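Local coordinates for protein glycosyltransferase (Streptomyces viridochromogenes, PDB 2IUY) that probably transfers a sugar from a nucleotide donor, as a retaining family GT-4 enzyme of avilamycin A biosynthesis that binds UDP, at residues 22-27 with 31-36. Numbering follows the deposited sequence.
Sequences ISVPPQ and GIQWVV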
ATOM      1  N   ILE A  22      12.094  10.108   4.394  1.00 12.27           N
ATOM      2  CA  ILE A  22      10.965   9.408   5.001  1.00 10.72           C
ATOM      3  C   ILE A  22      11.498   8.038   5.419  1.00 10.98           C
ATOM      4  O   ILE A  22      12.302   7.434   4.702  1.00 12.01           O
ATOM      5  CB  ILE A  22       9.773   9.315   4.014  1.00 10.69           C
ATOM      6  CG1 ILE A  22       9.193  10.738   3.731  1.00 10.88           C
ATOM      7  CG2 ILE A  22       8.664   8.359   4.576  1.00  9.98           C
ATOM      8  CD1 ILE A  22       8.129  10.788   2.596  1.00  8.20           C
ATOM      9  N   SER A  23      11.083   7.563   6.581  1.00 11.21           N
ATOM     10  CA  SER A  23      11.551   6.271   7.072  1.00 10.61           C
ATOM     11  C   SER A  23      10.655   5.092   6.659  1.00  8.94           C
ATOM     12  O   SER A  23       9.583   5.253   6.051  1.00  9.63           O
ATOM     13  CB  SER A  23      11.766   6.328   8.608  1.00 11.09           C
ATOM     14  OG  SER A  23      10.481   6.358   9.260  1.00 15.48           O
ATOM     15  N   VAL A  24      11.124   3.888   6.956  1.00  7.93           N
ATOM     16  CA  VAL A  24      10.339   2.703   6.808  1.00  7.52           C
ATOM     17  C   VAL A  24      10.283   2.027   8.159  1.00  8.68           C
ATOM     18  O   VAL A  24      11.331   1.635   8.691  1.00  8.23           O
ATOM     19  CB  VAL A  24      10.991   1.738   5.754  1.00  7.71           C
ATOM     20  CG1 VAL A  24      10.454   0.261   5.913  1.00  6.37           C
ATOM     21  CG2 VAL A  24      10.767   2.251   4.357  1.00  5.85           C
ATOM     22  N   PRO A  25       9.082   1.906   8.756  1.00 10.03           N
ATOM     23  CA  PRO A  25       7.812   2.409   8.276  1.00 10.26           C
ATOM     24  C   PRO A  25       7.786   3.928   8.421  1.00 10.80           C
ATOM     25  O   PRO A  25       8.596   4.497   9.181  1.00  9.30           O
ATOM     26  CB  PRO A  25       6.792   1.724   9.209  1.00 10.53           C
ATOM     27  CG  PRO A  25       7.509   1.503  10.441  1.00 11.59           C
ATOM     28  CD  PRO A  25       8.956   1.284  10.093  1.00  9.29           C
ATOM     29  N   PRO A  26       6.905   4.597   7.657  1.00 11.79           N
ATOM     30  CA  PRO A  26       7.037   6.030   7.608  1.00 12.35           C
ATOM     31  C   PRO A  26       6.428   6.697   8.844  1.00 14.81           C
ATOM     32  O   PRO A  26       5.529   6.138   9.491  1.00 13.92           O
ATOM     33  CB  PRO A  26       6.230   6.388   6.358  1.00 12.60           C
ATOM     34  CG  PRO A  26       5.152   5.378   6.330  1.00 10.98           C
ATOM     35  CD  PRO A  26       5.781   4.115   6.830  1.00 10.81           C
ATOM     36  N   GLN A  27       6.916   7.894   9.163  1.00 17.22           N
ATOM     37  CA  GLN A  27       6.374   8.671  10.289  1.00 19.75           C
ATOM     38  C   GLN A  27       4.937   9.167   9.952  1.00 20.25           C
ATOM     39  O   GLN A  27       4.026   9.139  10.790  1.00 20.78           O
ATOM     40  CB  GLN A  27       7.340   9.841  10.620  1.00 20.57           C
ATOM     41  CG  GLN A  27       8.869   9.464  10.547  1.00 22.96           C
ATOM     42  CD  GLN A  27       9.596   9.678   9.146  1.00 22.88           C
ATOM     43  OE1 GLN A  27       9.097   9.332   8.058  1.00 12.21           O
ATOM     44  NE2 GLN A  27      10.824  10.227   9.225  1.00 28.16           N
ATOM     45  N   GLY A  31       2.289   5.098   1.487  1.00 16.52           N
ATOM     46  CA  GLY A  31       1.938   3.728   1.155  1.00 14.23           C
ATOM     47  C   GLY A  31       3.075   2.798   0.829  1.00 12.12           C
ATOM     48  O   GLY A  31       3.129   1.752   1.409  1.00 11.60           O
ATOM     49  N   ILE A  32       3.974   3.149  -0.099  1.00 10.41           N
ATOM     50  CA  ILE A  32       5.109   2.260  -0.453  1.00 10.03           C
ATOM     51  C   ILE A  32       6.001   1.856   0.729  1.00  9.40           C
ATOM     52  O   ILE A  32       6.499   0.711   0.811  1.00  8.73           O
ATOM     53  CB  ILE A  32       6.013   2.831  -1.602  1.00  9.99           C
ATOM     54  CG1 ILE A  32       5.225   2.878  -2.926  1.00 11.31           C
ATOM     55  CG2 ILE A  32       7.344   2.011  -1.753  1.00 10.48           C
ATOM     56  CD1 ILE A  32       5.938   3.715  -4.065  1.00 10.10           C
ATOM     57  N   GLN A  33       6.190   2.815   1.634  1.00  8.65           N
ATOM     58  CA  GLN A  33       7.049   2.678   2.801  1.00  8.23           C
ATOM     59  C   GLN A  33       6.447   1.683   3.789  1.00  8.76           C
ATOM     60  O   GLN A  33       7.168   0.922   4.403  1.00  9.23           O
ATOM     61  CB  GLN A  33       7.269   4.046   3.448  1.00  6.85           C
ATOM     62  CG  GLN A  33       7.998   5.028   2.558  1.00  7.23           C
ATOM     63  CD  GLN A  33       7.063   6.003   1.791  1.00  8.87           C
ATOM     64  OE1 GLN A  33       5.874   5.729   1.566  1.00  7.29           O
ATOM     65  NE2 GLN A  33       7.609   7.130   1.394  1.00  9.07           N
ATOM     66  N   TRP A  34       5.124   1.691   3.921  1.00  9.23           N
ATOM     67  CA  TRP A  34       4.404   0.674   4.668  1.00 10.14           C
ATOM     68  C   TRP A  34       4.556  -0.707   3.993  1.00  9.90           C
ATOM     69  O   TRP A  34       4.814  -1.698   4.656  1.00  9.96           O
ATOM     70  CB  TRP A  34       2.905   1.051   4.861  1.00 12.21           C
ATOM     71  CG  TRP A  34       2.752   1.931   6.099  1.00 12.86           C
ATOM     72  CD1 TRP A  34       2.411   3.254   6.145  1.00 13.51           C
ATOM     73  CD2 TRP A  34       3.033   1.535   7.443  1.00 14.61           C
ATOM     74  NE1 TRP A  34       2.467   3.708   7.455  1.00 16.39           N
ATOM     75  CE2 TRP A  34       2.834   2.664   8.269  1.00 15.17           C
ATOM     76  CE3 TRP A  34       3.408   0.319   8.037  1.00 17.59           C
ATOM     77  CZ2 TRP A  34       2.978   2.606   9.655  1.00 15.36           C
ATOM     78  CZ3 TRP A  34       3.578   0.271   9.414  1.00 15.79           C
ATOM     79  CH2 TRP A  34       3.372   1.407  10.202  1.00 14.65           C
ATOM     80  N   VAL A  35       4.437  -0.752   2.679  1.00  8.90           N
ATOM     81  CA  VAL A  35       4.623  -2.043   1.967  1.00  8.40           C
ATOM     82  C   VAL A  35       5.973  -2.642   2.320  1.00  7.06           C
ATOM     83  O   VAL A  35       6.071  -3.819   2.639  1.00  7.54           O
ATOM     84  CB  VAL A  35       4.462  -1.912   0.439  1.00  7.72           C
ATOM     85  CG1 VAL A  35       4.743  -3.268  -0.269  1.00  7.11           C
ATOM     86  CG2 VAL A  35       3.039  -1.390   0.093  1.00  9.09           C
ATOM     87  N   VAL A  36       7.016  -1.837   2.236  1.00  7.08           N
ATOM     88  CA  VAL A  36       8.402  -2.297   2.435  1.00  5.99           C
ATOM     89  C   VAL A  36       8.618  -2.780   3.878  1.00  7.55           C
ATOM     90  O   VAL A  36       9.286  -3.761   4.097  1.00  7.92           O
ATOM     91  CB  VAL A  36       9.408  -1.161   2.051  1.00  6.72           C
ATOM     92  CG1 VAL A  36      10.845  -1.598   2.275  1.00  5.29           C
ATOM     93  CG2 VAL A  36       9.219  -0.761   0.569  1.00  5.39           C
TER
HETATM   94  O   HOH W   1       2.298   6.286   8.880  1.00 22.91           O
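Pro25 and Pro26 lie against the indole of Trp34 in a buried CH-pi contact, where the loop after strand 5-9 folds back on the first turns of helix 31-45. Both prolines use the same indole face. CB of Pro25 sits 3.6 Å from the centroid of the Trp34 six-membered ring, 16° off the normal, while CD of Pro26 covers the five-membered ring at 3.4 Å from its centroid. Pro26 CG reaches toward the pyrrole side, 3.5 Å from Trp34 CD1. The peptide bond before Pro25 is cis, which bends the loop sharply here, and Ser23 OG donates to Pro25 O across the bend at 2.7 Å. At the indole edge a water lies in the ring plane, accepting from Trp34 NE1 (3.0 Å) and donating to Pro26 O; it bridges two segments that share no direct hydrogen bond. Val24, its CG1 anti to the backbone N (chi1 161°), extends that methyl to Val36 CG1 at 4.1 Å, while Leu52 of strand 49-53 touches both valines. Gln33 turns its CB toward the loop, where it meets both Ser23 O and Pro26 CD at 3.7 Å. Tyr29 and Gly30, which bind UDP, lie in the three-residue link between the segments. UDP-binding Arg225 of helix 222-231 reaches Trp34 from the other domain in a cation-pi contact, across the nucleotide cleft between the two Rossmann-like domains of the GT-B fold.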